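Local coordinates for nitrate transport protein (Xanthomonas axonopodis pv. citri, PDB 3KSX) that probably binds alkanesulfonates in the periplasm and delivers them to an ABC importer, as SsuA proteins do, at residues F92-G97 against V304-A309; P110-I115 against I184-Y189; T114-S119 against G196-L201. All blocks are in the same frame, centred on the assembly; numbering follows the deposited sequence.

Contact 1: F92-G97 against V304-A309; sequences FAQAAG and VLVAPA
Q94 and A95, at the C-terminal end of helix 88-95, pack against V304 and A309 of the loop that follows helix 281-296, a small contact near the surface in which a glutamine side chain lies along apolar groups and which ties the late part of the chain to the first half. V304 straddles the helix end with its two methyls. V304 CG1 lies over one face of the Q94 amide, 3.4 Å from Q94 OE1 and 3.7 Å from Q94 CB, while V304 CG2 reaches the methyl A95 CB at 3.8 Å. The helix itself ends in a Schellman motif: G97, with positive phi, turns the chain away just after the residues that meet the loop. The Q94 side chain runs out extended beyond CG (chi2 -172°) and crosses the valine at about a right angle, which carries its amide past V304 to the carbonyl of L305 and the 3-10 segment 307-309. There Q94 NE2 makes a weak, bent hydrogen bond to L305 O (3.2 Å, 128° at the hydrogen). The same Q94 NE2 rests 3.5 Å from the methyl A309 CB. The other end of the amide is held more firmly, since OE1 is hydrogen-bonded to the hydroxyl of Y102 on strand 100-106. On the loop side, Q288 of helix 281-296 bonds the backbone of V304 and V306, and A309 shares a backbone hydrogen bond with Y102.

Contact 2: P110-I115 against I184-Y189; sequences PKAETI and IWDPWY
I184 O accepts two hydrogen bonds from T114, one from the backbone N at 2.9 Å and one from the side-chain hydroxyl OG1 at 3.2 Å. The hydroxyl approaches from above the carbonyl plane, 48° out of it. The return bond, I184 N to T114 O, is 2.9 Å and completes the hydrogen-bonded antiparallel pair of strands 113-118 and 181-185. Two residues on, where strand 181-185 ends, D186 N bonds A112 O, and the E113-W185 pair between them is non-hydrogen-bonded. With chi1 of T114 at 71°, OG1 is turned to the I184 carbonyl and CG2 toward Y189 in the first turn of helix 188-194. That methyl, T114 CG2, sits over one face of the ring, 3.5 Å from the Y189 centroid, a CH-pi contact at a right-angled crossing of the side chains. At the far end of the ring a water donates to K111 O and also hydrogen-bonds Y189 OH, so the tyrosine spans from the strand to the turn at 110-112. On the other face of the sheet E113 and W185 lie side by side, E113 OE1 about 4.0 Å from W185 CE3, with carboxylate and ring planes 68° apart. The other carboxylate oxygen, OE2, is bonded to S141 OG. D186 is fixed through S190 and H270, and a cis peptide precedes P187, where strand gives way to helix. The E113 side chain comes about 3 Å from the bound MOPS, so this end of the two strands borders the site where MOPS is bound, and the bond from E113 OE2 to S141 OG probably limits the freedom of the carboxylate that comes near it.

Contact 3: T114-S119 against G196-L201; sequences TILVPS and GSARLL
L201 N donates a 2.7 Å hydrogen bond to I115 O within an antiparallel strand pair formed by 113-118 and the outermost strand 198-203 of a five-stranded mixed sheet, one of two in this bilobal periplasmic-binding-protein fold. The backbone ladder continues from there: V117 and R199 exchange bonds in both directions as a hydrogen-bonded pair, and S119 N bonds S197 O. L116 with L200 and P118 with A198 are the non-hydrogen-bonded pairs between them; the N-to-C directions of the short strand segments make 140°, so the pair is twisted away from exactly antiparallel. Beyond the ladder S119 OG approaches G196 O, in the glycine that follows helix 188-194, at 2.5 Å, unusually short for a hydrogen bond, and its exact geometry is therefore doubtful.

The two faces are packed differently. On one, L116 CB meets the methyl A198 CB at 4.1 Å, and the L200 side chain crosses that of T114 at about a right angle, L200 CD1 3.6 Å from T114 CB. Y189 of helix 188-194 touches L116 and L200 on this face. On the other, V117 CG1 packs on L201 CD2 and V117 CG2 lies over one face of the R199 guanidinium, 3.5 Å above its plane and offset toward the rim. R199 bends at chi3 (-81°), turning its guanidinium over toward V117 and S119 of the neighbouring strand. Its NH1 goes to L123 O, beyond the end of strand 113-118, so the arginine bridges that loop to the sheet edge. R199 NE points almost straight at S119 O, 3.3 Å away and 171° at the hydrogen, with the acceptor lying in the guanidinium plane.

Overall arrangement
Contacts 2 and 3 lie side by side in one sheet, their centres 10 Å apart. Strand 113-118 runs between 181-185 and 198-203, and the two contacts share T114 and I115. Helix 188-194 lies between those two flanking strands in the chain. Contact 1 lies on the opposite side of the chain's centre, about 26 Å from contact 2 and 33 Å from contact 3 between centres. It closes the longest loop in sequence, with both other contacts nested inside it. Contacts 2 and 3 thus build one sheet of the two-sheet binding-protein fold, contact 2 next to the bound MOPS, while contact 1 joins helix 88-95, by the other sheet, to the C-terminal part of the chain.

Contact 1: F92-G97 against V304-A309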
# COMPACT_ATOMS: atom_id res chain seq x y z
N PHE A 92 7.98 2.54 -9.45
CA PHE A 92 9.35 2.98 -9.14
C PHE A 92 10.32 1.85 -9.29
O PHE A 92 11.38 2.07 -9.75
CB PHE A 92 9.45 3.58 -7.71
CG PHE A 92 9.13 5.04 -7.65
CD1 PHE A 92 7.84 5.50 -7.97
CD2 PHE A 92 10.08 5.99 -7.25
CE1 PHE A 92 7.54 6.88 -7.95
CE2 PHE A 92 9.74 7.40 -7.20
CZ PHE A 92 8.49 7.82 -7.56
N ALA A 93 9.98 0.63 -8.86
CA ALA A 93 10.86 -0.54 -9.07
C ALA A 93 11.15 -0.88 -10.54
O ALA A 93 12.32 -1.06 -10.89
CB ALA A 93 10.29 -1.76 -8.35
N GLN A 94 10.11 -0.93 -11.41
CA GLN A 94 10.26 -1.05 -12.88
C GLN A 94 11.15 0.04 -13.45
O GLN A 94 12.07 -0.25 -14.26
CB GLN A 94 8.89 -0.95 -13.52
CG GLN A 94 8.04 -2.22 -13.38
CD GLN A 94 6.75 -2.16 -14.19
OE1 GLN A 94 5.79 -1.58 -13.76
NE2 GLN A 94 6.77 -2.75 -15.42
N ALA A 95 10.91 1.30 -13.09
CA ALA A 95 11.78 2.39 -13.54
C ALA A 95 13.26 2.20 -13.24
O ALA A 95 14.14 2.69 -13.99
CB ALA A 95 11.29 3.70 -13.00
N ALA A 96 13.55 1.55 -12.11
CA ALA A 96 14.92 1.32 -11.71
C ALA A 96 15.47 0.05 -12.35
O ALA A 96 16.59 -0.30 -12.05
CB ALA A 96 15.04 1.27 -10.18
N GLY A 97 14.67 -0.63 -13.21
CA GLY A 97 15.04 -1.89 -13.89
C GLY A 97 14.66 -3.26 -13.29
O GLY A 97 15.18 -4.30 -13.72
N VAL A 304 7.59 3.98 -18.00
CA VAL A 304 7.53 2.59 -17.57
C VAL A 304 6.44 1.96 -18.41
O VAL A 304 5.40 2.57 -18.56
CB VAL A 304 7.17 2.45 -16.07
CG1 VAL A 304 6.69 1.00 -15.76
CG2 VAL A 304 8.38 2.85 -15.21
N LEU A 305 6.67 0.76 -18.90
CA LEU A 305 5.63 -0.04 -19.62
C LEU A 305 5.10 -1.11 -18.72
O LEU A 305 5.79 -2.08 -18.34
CB LEU A 305 6.19 -0.62 -20.92
CG LEU A 305 6.52 0.56 -21.83
CD1 LEU A 305 7.56 0.08 -22.88
CD2 LEU A 305 5.25 1.12 -22.44
N VAL A 306 3.84 -0.94 -18.37
CA VAL A 306 3.23 -1.87 -17.40
C VAL A 306 2.83 -3.23 -18.01
O VAL A 306 3.04 -4.30 -17.36
CB VAL A 306 1.95 -1.18 -16.78
CG1 VAL A 306 1.18 -2.24 -15.97
CG2 VAL A 306 2.35 0.08 -15.94
N ALA A 307 2.18 -3.21 -19.19
CA ALA A 307 1.58 -4.41 -19.74
C ALA A 307 2.56 -5.59 -19.85
O ALA A 307 2.20 -6.74 -19.58
CB ALA A 307 0.89 -4.09 -21.15
N PRO A 308 3.85 -5.34 -20.24
CA PRO A 308 4.62 -6.62 -20.33
C PRO A 308 4.99 -7.29 -19.00
O PRO A 308 5.53 -8.39 -19.01
CB PRO A 308 5.90 -6.23 -21.02
CG PRO A 308 5.68 -4.82 -21.60
CD PRO A 308 4.52 -4.20 -20.90
N ALA A 309 4.76 -6.58 -17.89
CA ALA A 309 4.96 -7.08 -16.54
C ALA A 309 3.70 -7.73 -15.97
O ALA A 309 3.72 -8.14 -14.84
CB ALA A 309 5.49 -5.97 -15.63

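Contact 2: P110-I115 against I184-Y189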
# COMPACT_ATOMS: atom_id res chain seq x y z
N PRO A 110 -9.99 4.43 -0.80
CA PRO A 110 -9.61 5.79 -0.93
C PRO A 110 -9.79 6.56 0.38
O PRO A 110 -9.12 7.56 0.62
CB PRO A 110 -10.58 6.33 -1.99
CG PRO A 110 -11.80 5.27 -2.00
CD PRO A 110 -11.05 4.03 -1.76
N LYS A 111 -10.72 6.15 1.23
CA LYS A 111 -10.91 6.84 2.50
C LYS A 111 -9.73 6.63 3.43
O LYS A 111 -9.49 7.45 4.35
CB LYS A 111 -12.19 6.29 3.16
CG LYS A 111 -13.47 6.75 2.46
CD LYS A 111 -14.63 5.83 2.94
CE LYS A 111 -15.97 6.46 2.60
NZ LYS A 111 -16.55 7.02 3.84
N ALA A 112 -8.98 5.55 3.21
CA ALA A 112 -7.88 5.19 4.03
C ALA A 112 -6.57 5.84 3.53
O ALA A 112 -5.52 5.53 4.08
CB ALA A 112 -7.76 3.70 4.12
N GLU A 113 -6.60 6.62 2.43
CA GLU A 113 -5.39 7.34 1.96
C GLU A 113 -5.61 8.81 2.24
O GLU A 113 -6.54 9.38 1.70
CB GLU A 113 -5.13 7.22 0.45
CG GLU A 113 -5.00 5.80 0.00
CD GLU A 113 -3.51 5.32 -0.02
OE1 GLU A 113 -2.55 6.05 0.40
OE2 GLU A 113 -3.35 4.20 -0.55
N THR A 114 -4.72 9.44 3.01
CA THR A 114 -5.02 10.77 3.57
C THR A 114 -3.82 11.74 3.58
O THR A 114 -2.69 11.28 3.69
CB THR A 114 -5.56 10.63 5.01
OG1 THR A 114 -4.51 10.23 5.90
CG2 THR A 114 -6.66 9.56 5.07
N ILE A 115 -4.08 13.05 3.50
CA ILE A 115 -3.19 14.08 3.90
C ILE A 115 -3.69 14.58 5.26
O ILE A 115 -4.86 15.04 5.36
CB ILE A 115 -3.15 15.17 2.82
CG1 ILE A 115 -2.83 14.56 1.42
CG2 ILE A 115 -2.15 16.36 3.16
CD1 ILE A 115 -2.84 15.71 0.32
N ILE A 184 -0.25 9.89 4.23
CA ILE A 184 -0.13 8.55 4.94
C ILE A 184 -1.43 7.78 4.86
O ILE A 184 -2.44 8.31 4.45
CB ILE A 184 0.33 8.74 6.43
CG1 ILE A 184 0.81 7.43 7.10
CG2 ILE A 184 -0.80 9.40 7.32
CD1 ILE A 184 1.99 6.73 6.39
N TRP A 185 -1.41 6.53 5.23
CA TRP A 185 -2.61 5.71 5.12
C TRP A 185 -2.97 5.23 6.54
O TRP A 185 -2.30 5.56 7.51
CB TRP A 185 -2.27 4.55 4.17
CG TRP A 185 -0.91 3.95 4.36
CD1 TRP A 185 -0.55 2.95 5.18
CD2 TRP A 185 0.31 4.37 3.68
NE1 TRP A 185 0.79 2.70 5.07
CE2 TRP A 185 1.35 3.58 4.18
CE3 TRP A 185 0.60 5.34 2.73
CZ2 TRP A 185 2.65 3.65 3.69
CZ3 TRP A 185 1.92 5.47 2.31
CH2 TRP A 185 2.94 4.64 2.81
N ASP A 186 -4.07 4.48 6.66
CA ASP A 186 -4.42 3.72 7.86
C ASP A 186 -3.37 2.64 8.18
O ASP A 186 -2.81 1.98 7.27
CB ASP A 186 -5.78 3.05 7.73
CG ASP A 186 -6.88 3.85 8.36
OD1 ASP A 186 -6.63 4.62 9.31
OD2 ASP A 186 -8.01 3.73 7.86
N PRO A 187 -3.11 2.43 9.47
CA PRO A 187 -3.91 2.95 10.62
C PRO A 187 -3.45 4.28 11.24
O PRO A 187 -4.07 4.72 12.19
CB PRO A 187 -3.72 1.83 11.67
CG PRO A 187 -2.18 1.49 11.46
CD PRO A 187 -2.04 1.49 9.91
N TRP A 188 -2.38 4.87 10.72
CA TRP A 188 -1.89 6.18 11.21
C TRP A 188 -2.98 7.24 11.08
O TRP A 188 -3.22 7.97 12.03
CB TRP A 188 -0.61 6.61 10.49
CG TRP A 188 0.41 5.49 10.34
CD1 TRP A 188 0.51 4.55 9.31
CD2 TRP A 188 1.47 5.21 11.23
NE1 TRP A 188 1.55 3.69 9.54
CE2 TRP A 188 2.17 4.07 10.71
CE3 TRP A 188 1.89 5.77 12.42
CZ2 TRP A 188 3.30 3.53 11.34
CZ3 TRP A 188 3.02 5.21 13.08
CH2 TRP A 188 3.71 4.10 12.53
N TYR A 189 -3.67 7.34 9.95
CA TYR A 189 -4.84 8.20 9.83
C TYR A 189 -5.82 8.06 11.01
O TYR A 189 -6.15 9.04 11.72
CB TYR A 189 -5.54 7.88 8.49
CG TYR A 189 -6.89 8.41 8.34
CD1 TYR A 189 -7.21 9.70 8.79
CD2 TYR A 189 -7.86 7.68 7.66
CE1 TYR A 189 -8.49 10.20 8.63
CE2 TYR A 189 -9.11 8.17 7.47
CZ TYR A 189 -9.44 9.43 7.98
OH TYR A 189 -10.72 9.93 7.79
O HOH W 1 -11.12 9.35 5.03

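Contact 3: T114-S119 against G196-L201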
# COMPACT_ATOMS: atom_id res chain seq x y z
N THR A 114 -4.72 9.44 3.01
CA THR A 114 -5.02 10.77 3.57
C THR A 114 -3.82 11.74 3.58
O THR A 114 -2.69 11.28 3.69
CB THR A 114 -5.56 10.63 5.01
OG1 THR A 114 -4.51 10.23 5.90
CG2 THR A 114 -6.66 9.56 5.07
N ILE A 115 -4.08 13.05 3.50
CA ILE A 115 -3.19 14.08 3.90
C ILE A 115 -3.69 14.58 5.26
O ILE A 115 -4.86 15.04 5.36
CB ILE A 115 -3.15 15.17 2.82
CG1 ILE A 115 -2.83 14.56 1.42
CG2 ILE A 115 -2.15 16.36 3.16
CD1 ILE A 115 -2.84 15.71 0.32
N LEU A 116 -2.77 14.50 6.24
CA LEU A 116 -3.00 14.91 7.63
C LEU A 116 -2.23 16.20 7.89
O LEU A 116 -1.14 16.41 7.32
CB LEU A 116 -2.56 13.78 8.57
CG LEU A 116 -3.15 12.39 8.47
CD1 LEU A 116 -2.70 11.56 9.62
CD2 LEU A 116 -4.63 12.47 8.42
N VAL A 117 -2.78 17.07 8.73
CA VAL A 117 -2.06 18.17 9.28
C VAL A 117 -2.16 18.12 10.79
O VAL A 117 -3.18 17.53 11.36
CB VAL A 117 -2.53 19.59 8.77
CG1 VAL A 117 -2.38 19.65 7.24
CG2 VAL A 117 -4.00 19.81 9.20
N PRO A 118 -1.15 18.68 11.47
CA PRO A 118 -1.27 18.77 12.92
C PRO A 118 -2.57 19.52 13.23
O PRO A 118 -2.93 20.49 12.55
CB PRO A 118 -0.05 19.62 13.33
CG PRO A 118 0.97 19.26 12.26
CD PRO A 118 0.11 19.29 11.00
N SER A 119 -3.25 19.05 14.26
CA SER A 119 -4.56 19.62 14.65
C SER A 119 -4.43 21.11 15.02
O SER A 119 -5.30 21.92 14.71
CB SER A 119 -5.24 18.75 15.70
OG SER A 119 -4.42 18.58 16.84
N GLY A 196 -6.45 13.06 18.62
CA GLY A 196 -6.34 14.54 18.52
C GLY A 196 -5.03 15.12 18.01
O GLY A 196 -4.89 16.35 17.92
N SER A 197 -4.14 14.26 17.57
CA SER A 197 -2.84 14.67 16.99
C SER A 197 -3.00 15.41 15.62
O SER A 197 -2.18 16.32 15.27
CB SER A 197 -1.96 13.44 16.76
OG SER A 197 -1.45 12.87 17.96
N ALA A 198 -4.01 15.02 14.85
CA ALA A 198 -4.19 15.48 13.47
C ALA A 198 -5.64 15.72 13.04
O ALA A 198 -6.61 15.17 13.65
CB ALA A 198 -3.57 14.44 12.49
N ARG A 199 -5.78 16.58 12.04
CA ARG A 199 -7.03 16.77 11.31
C ARG A 199 -6.85 16.20 9.92
O ARG A 199 -5.77 16.33 9.37
CB ARG A 199 -7.45 18.25 11.13
CG ARG A 199 -7.98 18.92 12.43
CD ARG A 199 -8.33 20.35 12.10
NE ARG A 199 -7.16 21.24 12.08
CZ ARG A 199 -6.69 21.83 10.96
NH1 ARG A 199 -7.24 21.66 9.77
NH2 ARG A 199 -5.67 22.63 11.05
N LEU A 200 -7.90 15.59 9.37
CA LEU A 200 -7.87 15.23 7.94
C LEU A 200 -7.88 16.49 7.07
O LEU A 200 -8.77 17.40 7.16
CB LEU A 200 -9.08 14.34 7.63
CG LEU A 200 -9.25 13.86 6.20
CD1 LEU A 200 -8.11 12.97 5.83
CD2 LEU A 200 -10.57 13.08 6.16
N LEU A 201 -6.97 16.58 6.10
CA LEU A 201 -7.08 17.70 5.22
C LEU A 201 -7.76 17.23 3.90
O LEU A 201 -8.58 17.94 3.34
CB LEU A 201 -5.70 18.31 4.94
CG LEU A 201 -5.76 19.61 4.15
CD1 LEU A 201 -6.18 20.67 5.04
CD2 LEU A 201 -4.38 20.01 3.67